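Local coordinates for mandelate racemase/muconate lactonizing enzyme-like protein (Rubrobacter xylanophilus DSM 9941, PDB 2QQ6) that probably acts as a magnesium-dependent lyase of the enolase superfamily, with a metal site carried by its barrel domain, at residues B[144-158]-B[195-207]. Residues are numbered along the deposited sequence; the frame is centred on the assembly and turned at random.
Sequences LFEEGSNEEYIAVAR and AMVARVAAVREAV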
ATOM      1  N   LEU B 144     -27.406   9.921  -6.967  1.00 58.31           N
ATOM      2  CA  LEU B 144     -27.756  11.335  -7.194  1.00 58.81           C
ATOM      3  C   LEU B 144     -29.145  11.556  -7.797  1.00 60.37           C
ATOM      4  O   LEU B 144     -30.130  11.645  -7.065  1.00 61.71           O
ATOM      5  CB  LEU B 144     -26.683  12.011  -8.088  1.00 57.33           C
ATOM      6  CG  LEU B 144     -26.832  13.397  -8.753  1.00 53.12           C
ATOM      7  CD1 LEU B 144     -27.193  14.480  -7.757  1.00 50.60           C
ATOM      8  CD2 LEU B 144     -25.517  13.730  -9.426  1.00 50.73           C
ATOM      9  N   PHE B 145     -29.228  11.644  -9.122  1.00 61.10           N
ATOM     10  CA  PHE B 145     -30.508  11.866  -9.787  1.00 62.37           C
ATOM     11  C   PHE B 145     -31.518  10.757  -9.522  1.00 63.28           C
ATOM     12  O   PHE B 145     -31.166   9.598  -9.329  1.00 64.30           O
ATOM     13  CB  PHE B 145     -30.302  12.024 -11.283  1.00 64.36           C
ATOM     14  N   GLU B 146     -32.786  11.129  -9.538  1.00 64.03           N
ATOM     15  CA  GLU B 146     -33.867  10.199  -9.286  1.00 64.67           C
ATOM     16  C   GLU B 146     -35.093  11.085  -9.135  1.00 64.63           C
ATOM     17  O   GLU B 146     -34.996  12.306  -9.263  1.00 63.53           O
ATOM     18  CB  GLU B 146     -33.585   9.425  -7.994  1.00 66.03           C
ATOM     19  CG  GLU B 146     -34.703   8.501  -7.531  1.00 70.19           C
ATOM     20  CD  GLU B 146     -35.376   8.975  -6.232  1.00 72.62           C
ATOM     21  OE1 GLU B 146     -35.970  10.083  -6.216  1.00 72.84           O
ATOM     22  OE2 GLU B 146     -35.309   8.233  -5.223  1.00 72.69           O
ATOM     23  N   GLU B 147     -36.242  10.470  -8.886  1.00 65.64           N
ATOM     24  CA  GLU B 147     -37.491  11.203  -8.700  1.00 65.98           C
ATOM     25  C   GLU B 147     -37.213  12.547  -8.048  1.00 64.04           C
ATOM     26  O   GLU B 147     -37.162  13.576  -8.722  1.00 63.73           O
ATOM     27  CB  GLU B 147     -38.453  10.365  -7.834  1.00 69.61           C
ATOM     28  CG  GLU B 147     -39.588  11.121  -7.103  1.00 75.04           C
ATOM     29  CD  GLU B 147     -40.537  11.916  -8.020  1.00 77.78           C
ATOM     30  OE1 GLU B 147     -41.549  12.439  -7.494  1.00 77.96           O
ATOM     31  OE2 GLU B 147     -40.281  12.031  -9.245  1.00 79.09           O
ATOM     32  N   GLY B 148     -37.020  12.519  -6.734  1.00 62.48           N
ATOM     33  CA  GLY B 148     -36.738  13.725  -5.983  1.00 60.22           C
ATOM     34  C   GLY B 148     -35.865  13.338  -4.813  1.00 58.99           C
ATOM     35  O   GLY B 148     -36.317  13.313  -3.679  1.00 58.89           O
ATOM     36  N   SER B 149     -34.612  13.013  -5.098  1.00 57.93           N
ATOM     37  CA  SER B 149     -33.668  12.624  -4.062  1.00 56.95           C
ATOM     38  C   SER B 149     -33.352  13.835  -3.188  1.00 56.32           C
ATOM     39  O   SER B 149     -33.195  13.721  -1.973  1.00 56.07           O
ATOM     40  CB  SER B 149     -32.385  12.099  -4.709  1.00 57.21           C
ATOM     41  OG  SER B 149     -32.680  11.160  -5.733  1.00 57.42           O
ATOM     42  N   ASN B 150     -33.261  14.997  -3.823  1.00 55.21           N
ATOM     43  CA  ASN B 150     -32.974  16.237  -3.124  1.00 55.19           C
ATOM     44  C   ASN B 150     -33.765  16.314  -1.831  1.00 55.54           C
ATOM     45  O   ASN B 150     -33.263  16.776  -0.805  1.00 55.12           O
ATOM     46  CB  ASN B 150     -33.323  17.404  -4.029  1.00 55.38           C
ATOM     47  CG  ASN B 150     -32.656  17.290  -5.372  1.00 56.43           C
ATOM     48  OD1 ASN B 150     -31.482  17.641  -5.530  1.00 55.26           O
ATOM     49  ND2 ASN B 150     -33.391  16.760  -6.352  1.00 57.44           N
ATOM     50  N   GLU B 151     -35.012  15.858  -1.891  1.00 56.62           N
ATOM     51  CA  GLU B 151     -35.879  15.844  -0.719  1.00 56.96           C
ATOM     52  C   GLU B 151     -35.182  15.021   0.368  1.00 55.05           C
ATOM     53  O   GLU B 151     -34.832  15.535   1.430  1.00 53.89           O
ATOM     54  CB  GLU B 151     -37.236  15.192  -1.049  1.00 59.63           C
ATOM     55  CG  GLU B 151     -38.233  16.033  -1.859  1.00 63.90           C
ATOM     56  CD  GLU B 151     -39.596  15.317  -2.067  1.00 68.21           C
ATOM     57  OE1 GLU B 151     -40.195  14.829  -1.075  1.00 69.62           O
ATOM     58  OE2 GLU B 151     -40.078  15.247  -3.222  1.00 70.07           O
ATOM     59  N   GLU B 152     -34.982  13.740   0.078  1.00 53.14           N
ATOM     60  CA  GLU B 152     -34.347  12.823   1.012  1.00 53.48           C
ATOM     61  C   GLU B 152     -33.091  13.406   1.649  1.00 51.07           C
ATOM     62  O   GLU B 152     -32.850  13.241   2.845  1.00 50.43           O
ATOM     63  CB  GLU B 152     -33.995  11.507   0.308  1.00 57.42           C
ATOM     64  CG  GLU B 152     -35.191  10.612  -0.055  1.00 62.41           C
ATOM     65  CD  GLU B 152     -36.172  11.270  -1.022  1.00 65.89           C
ATOM     66  OE1 GLU B 152     -35.717  11.732  -2.096  1.00 67.16           O
ATOM     67  OE2 GLU B 152     -37.392  11.313  -0.712  1.00 65.59           O
ATOM     68  N   TYR B 153     -32.289  14.103   0.858  1.00 48.79           N
ATOM     69  CA  TYR B 153     -31.068  14.665   1.402  1.00 46.50           C
ATOM     70  C   TYR B 153     -31.299  15.840   2.330  1.00 44.05           C
ATOM     71  O   TYR B 153     -30.627  15.958   3.350  1.00 43.02           O
ATOM     72  CB  TYR B 153     -30.099  15.019   0.266  1.00 48.09           C
ATOM     73  CG  TYR B 153     -29.611  13.769  -0.432  1.00 47.20           C
ATOM     74  CD1 TYR B 153     -30.348  13.200  -1.468  1.00 47.46           C
ATOM     75  CD2 TYR B 153     -28.498  13.072   0.046  1.00 45.53           C
ATOM     76  CE1 TYR B 153     -30.000  11.968  -2.004  1.00 47.46           C
ATOM     77  CE2 TYR B 153     -28.146  11.841  -0.479  1.00 45.51           C
ATOM     78  CZ  TYR B 153     -28.903  11.291  -1.502  1.00 46.36           C
ATOM     79  OH  TYR B 153     -28.595  10.049  -2.010  1.00 47.02           O
ATOM     80  N   ILE B 154     -32.253  16.700   1.996  1.00 41.56           N
ATOM     81  CA  ILE B 154     -32.546  17.837   2.855  1.00 39.26           C
ATOM     82  C   ILE B 154     -33.073  17.309   4.202  1.00 38.50           C
ATOM     83  O   ILE B 154     -32.814  17.878   5.268  1.00 36.29           O
ATOM     84  CB  ILE B 154     -33.593  18.776   2.202  1.00 38.23           C
ATOM     85  CG1 ILE B 154     -33.063  19.314   0.874  1.00 38.37           C
ATOM     86  CG2 ILE B 154     -33.889  19.952   3.115  1.00 38.51           C
ATOM     87  CD1 ILE B 154     -33.966  20.368   0.231  1.00 37.87           C
ATOM     88  N   ALA B 155     -33.807  16.204   4.142  1.00 38.10           N
ATOM     89  CA  ALA B 155     -34.357  15.598   5.345  1.00 38.44           C
ATOM     90  C   ALA B 155     -33.207  15.263   6.272  1.00 38.13           C
ATOM     91  O   ALA B 155     -33.184  15.674   7.426  1.00 38.89           O
ATOM     92  CB  ALA B 155     -35.141  14.334   4.999  1.00 35.99           C
ATOM     93  N   VAL B 156     -32.242  14.516   5.762  1.00 38.20           N
ATOM     94  CA  VAL B 156     -31.106  14.151   6.582  1.00 39.83           C
ATOM     95  C   VAL B 156     -30.364  15.391   7.061  1.00 40.27           C
ATOM     96  O   VAL B 156     -30.120  15.543   8.258  1.00 40.70           O
ATOM     97  CB  VAL B 156     -30.153  13.240   5.813  1.00 40.45           C
ATOM     98  CG1 VAL B 156     -28.934  12.919   6.665  1.00 41.01           C
ATOM     99  CG2 VAL B 156     -30.886  11.963   5.424  1.00 41.16           C
ATOM    100  N   ALA B 157     -30.011  16.281   6.137  1.00 41.01           N
ATOM    101  CA  ALA B 157     -29.309  17.509   6.504  1.00 42.15           C
ATOM    102  C   ALA B 157     -29.916  18.074   7.785  1.00 43.80           C
ATOM    103  O   ALA B 157     -29.215  18.308   8.768  1.00 44.27           O
ATOM    104  CB  ALA B 157     -29.420  18.524   5.393  1.00 40.71           C
ATOM    105  N   ARG B 158     -31.229  18.277   7.764  1.00 46.04           N
ATOM    106  CA  ARG B 158     -31.968  18.802   8.914  1.00 46.88           C
ATOM    107  C   ARG B 158     -31.943  17.854  10.098  1.00 46.32           C
ATOM    108  O   ARG B 158     -31.927  18.286  11.252  1.00 45.95           O
ATOM    109  CB  ARG B 158     -33.412  19.080   8.511  1.00 47.15           C
ATOM    110  CG  ARG B 158     -33.495  20.240   7.579  1.00 49.69           C
ATOM    111  CD  ARG B 158     -34.876  20.472   7.073  1.00 51.41           C
ATOM    112  NE  ARG B 158     -34.963  21.823   6.541  1.00 53.67           N
ATOM    113  CZ  ARG B 158     -35.930  22.243   5.742  1.00 54.58           C
ATOM    114  NH1 ARG B 158     -36.891  21.398   5.384  1.00 55.24           N
ATOM    115  NH2 ARG B 158     -35.937  23.501   5.310  1.00 54.26           N
ATOM    116  N   ALA B 195     -27.120  18.696 -12.572  1.00 29.82           N
ATOM    117  CA  ALA B 195     -27.681  17.820 -11.556  1.00 29.12           C
ATOM    118  C   ALA B 195     -26.923  17.970 -10.249  1.00 28.79           C
ATOM    119  O   ALA B 195     -27.519  18.089  -9.183  1.00 27.09           O
ATOM    120  CB  ALA B 195     -27.629  16.375 -12.027  1.00 28.12           C
HETATM  121  N   MSE B 196     -25.601  17.970 -10.342  1.00 29.86           N
HETATM  122  CA  MSE B 196     -24.760  18.087  -9.160  1.00 32.30           C
HETATM  123  C   MSE B 196     -24.899  19.418  -8.420  1.00 32.14           C
HETATM  124  O   MSE B 196     -25.042  19.449  -7.190  1.00 30.38           O
HETATM  125  CB  MSE B 196     -23.311  17.843  -9.550  1.00 35.73           C
HETATM  126  CG  MSE B 196     -23.047  16.401  -9.909  1.00 41.90           C
HETATM  127 SE   MSE B 196     -21.434  16.175 -11.027  1.00 48.02          SE
HETATM  128  CE  MSE B 196     -20.069  16.489  -9.633  1.00 49.14           C
ATOM    129  N   VAL B 197     -24.846  20.516  -9.166  1.00 31.25           N
ATOM    130  CA  VAL B 197     -24.984  21.828  -8.563  1.00 32.02           C
ATOM    131  C   VAL B 197     -26.364  21.931  -7.918  1.00 32.89           C
ATOM    132  O   VAL B 197     -26.551  22.602  -6.898  1.00 32.05           O
ATOM    133  CB  VAL B 197     -24.850  22.931  -9.614  1.00 30.97           C
ATOM    134  CG1 VAL B 197     -24.936  24.281  -8.953  1.00 29.50           C
ATOM    135  CG2 VAL B 197     -23.543  22.778 -10.352  1.00 32.11           C
ATOM    136  N   ALA B 198     -27.331  21.250  -8.518  1.00 33.60           N
ATOM    137  CA  ALA B 198     -28.685  21.278  -8.002  1.00 34.31           C
ATOM    138  C   ALA B 198     -28.697  20.689  -6.611  1.00 34.81           C
ATOM    139  O   ALA B 198     -29.305  21.254  -5.702  1.00 34.85           O
ATOM    140  CB  ALA B 198     -29.611  20.494  -8.913  1.00 34.84           C
ATOM    141  N   ARG B 199     -28.023  19.553  -6.448  1.00 34.17           N
ATOM    142  CA  ARG B 199     -27.975  18.903  -5.152  1.00 34.30           C
ATOM    143  C   ARG B 199     -27.394  19.884  -4.151  1.00 34.73           C
ATOM    144  O   ARG B 199     -27.925  20.071  -3.055  1.00 34.37           O
ATOM    145  CB  ARG B 199     -27.116  17.633  -5.211  1.00 34.24           C
ATOM    146  CG  ARG B 199     -27.002  16.896  -3.873  1.00 33.54           C
ATOM    147  CD  ARG B 199     -28.381  16.552  -3.272  1.00 35.81           C
ATOM    148  NE  ARG B 199     -29.117  15.556  -4.054  1.00 36.33           N
ATOM    149  CZ  ARG B 199     -28.684  14.317  -4.276  1.00 37.12           C
ATOM    150  NH1 ARG B 199     -27.516  13.919  -3.768  1.00 37.64           N
ATOM    151  NH2 ARG B 199     -29.408  13.482  -5.012  1.00 35.25           N
ATOM    152  N   VAL B 200     -26.310  20.534  -4.552  1.00 35.05           N
ATOM    153  CA  VAL B 200     -25.657  21.487  -3.684  1.00 35.51           C
ATOM    154  C   VAL B 200     -26.641  22.588  -3.309  1.00 36.43           C
ATOM    155  O   VAL B 200     -26.984  22.745  -2.139  1.00 37.47           O
ATOM    156  CB  VAL B 200     -24.403  22.087  -4.363  1.00 35.06           C
ATOM    157  CG1 VAL B 200     -23.578  22.867  -3.356  1.00 35.67           C
ATOM    158  CG2 VAL B 200     -23.561  20.978  -4.955  1.00 34.48           C
ATOM    159  N   ALA B 201     -27.126  23.330  -4.298  1.00 37.28           N
ATOM    160  CA  ALA B 201     -28.060  24.426  -4.026  1.00 38.57           C
ATOM    161  C   ALA B 201     -29.187  24.047  -3.069  1.00 39.39           C
ATOM    162  O   ALA B 201     -29.448  24.739  -2.088  1.00 38.73           O
ATOM    163  CB  ALA B 201     -28.639  24.936  -5.329  1.00 36.86           C
ATOM    164  N   ALA B 202     -29.839  22.930  -3.369  1.00 40.36           N
ATOM    165  CA  ALA B 202     -30.956  22.419  -2.589  1.00 40.82           C
ATOM    166  C   ALA B 202     -30.658  22.281  -1.115  1.00 41.76           C
ATOM    167  O   ALA B 202     -31.480  22.623  -0.265  1.00 41.76           O
ATOM    168  CB  ALA B 202     -31.382  21.074  -3.138  1.00 40.64           C
ATOM    169  N   VAL B 203     -29.480  21.763  -0.810  1.00 42.93           N
ATOM    170  CA  VAL B 203     -29.106  21.558   0.575  1.00 44.01           C
ATOM    171  C   VAL B 203     -28.724  22.873   1.259  1.00 45.19           C
ATOM    172  O   VAL B 203     -29.067  23.106   2.420  1.00 44.43           O
ATOM    173  CB  VAL B 203     -27.957  20.532   0.662  1.00 42.15           C
ATOM    174  CG1 VAL B 203     -27.706  20.139   2.103  1.00 40.97           C
ATOM    175  CG2 VAL B 203     -28.323  19.311  -0.150  1.00 40.88           C
ATOM    176  N   ARG B 204     -28.036  23.743   0.535  1.00 46.45           N
ATOM    177  CA  ARG B 204     -27.635  25.020   1.107  1.00 48.32           C
ATOM    178  C   ARG B 204     -28.845  25.881   1.506  1.00 49.68           C
ATOM    179  O   ARG B 204     -28.963  26.304   2.659  1.00 49.36           O
ATOM    180  CB  ARG B 204     -26.731  25.778   0.115  1.00 47.46           C
ATOM    181  CG  ARG B 204     -26.405  27.217   0.516  1.00 46.58           C
ATOM    182  CD  ARG B 204     -25.807  27.306   1.920  1.00 47.16           C
ATOM    183  NE  ARG B 204     -24.389  26.958   1.937  1.00 47.31           N
ATOM    184  CZ  ARG B 204     -23.666  26.770   3.040  1.00 46.08           C
ATOM    185  NH1 ARG B 204     -24.218  26.890   4.243  1.00 44.20           N
ATOM    186  NH2 ARG B 204     -22.379  26.468   2.931  1.00 47.25           N
ATOM    187  N   GLU B 205     -29.743  26.121   0.549  1.00 51.45           N
ATOM    188  CA  GLU B 205     -30.928  26.943   0.785  1.00 53.15           C
ATOM    189  C   GLU B 205     -31.755  26.426   1.944  1.00 52.22           C
ATOM    190  O   GLU B 205     -32.410  27.191   2.640  1.00 51.87           O
ATOM    191  CB  GLU B 205     -31.801  27.006  -0.477  1.00 55.47           C
ATOM    192  CG  GLU B 205     -33.024  27.932  -0.354  1.00 60.06           C
ATOM    193  CD  GLU B 205     -33.831  28.057  -1.659  1.00 63.89           C
ATOM    194  OE1 GLU B 205     -34.839  28.809  -1.681  1.00 65.06           O
ATOM    195  OE2 GLU B 205     -33.458  27.405  -2.664  1.00 65.96           O
ATOM    196  N   ALA B 206     -31.717  25.122   2.155  1.00 51.48           N
ATOM    197  CA  ALA B 206     -32.488  24.518   3.227  1.00 51.07           C
ATOM    198  C   ALA B 206     -31.917  24.753   4.613  1.00 50.23           C
ATOM    199  O   ALA B 206     -32.599  25.291   5.491  1.00 51.66           O
ATOM    200  CB  ALA B 206     -32.628  23.023   2.981  1.00 50.90           C
ATOM    201  N   VAL B 207     -30.664  24.359   4.799  1.00 48.98           N
ATOM    202  CA  VAL B 207     -30.031  24.473   6.096  1.00 47.62           C
ATOM    203  C   VAL B 207     -29.579  25.849   6.536  1.00 46.43           C
ATOM    204  O   VAL B 207     -29.455  26.102   7.725  1.00 44.77           O
ATOM    205  CB  VAL B 207     -28.841  23.532   6.196  1.00 47.84           C
ATOM    206  CG1 VAL B 207     -28.403  23.431   7.627  1.00 49.52           C
ATOM    207  CG2 VAL B 207     -29.225  22.161   5.679  1.00 46.70           C
TER
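Arg199 lays its guanidinium flat on the ring of Tyr153: the planes lie 14° apart, and Arg199 CZ sits 3.8 Å from the ring centroid, a cation-pi stack over the face. Bends at chi2 and chi3 fold the arginine chain back to reach it. Leu144 CD1 covers the opposite guanidinium face, 3.7 Å from Arg199 NH2, so the group is sandwiched. With an alanine in place of Tyr153, the guanidinium of Arg199 would probably lose the aromatic cover on one face and be freer to turn.

Among polar contacts, Arg199 NE gives a weak hydrogen bond to Asn150 OD1 (3.5 Å) near the guanidinium plane, and Arg199 NH2 comes within 2.8 Å of Leu144 O. Ser149 OG donates a hydrogen bond to Leu144 O at 2.9 Å.

Ile154 and Ala157 continue the contact along the helix through apolar groups: Ile154 CG2 meets Ala206 CB, and Ala157 CB touches Val207 CG2 at 3.7 Å. Leu144, in the loop before it, sets CD2 3.7 Å from Met196 CG.

The axes of helix segments 149-158 and 195-207 approach to 9.4 Å, crossing at -39°. Tyr153 and Val203 both touch Leu170 of strand 167-171. Helix 190-207 is the connection of the beta-alpha-beta unit between parallel strands 167-171 and 212-216, and helix 149-162 is the preceding outer helix of the enolase-superfamily TIM-like barrel.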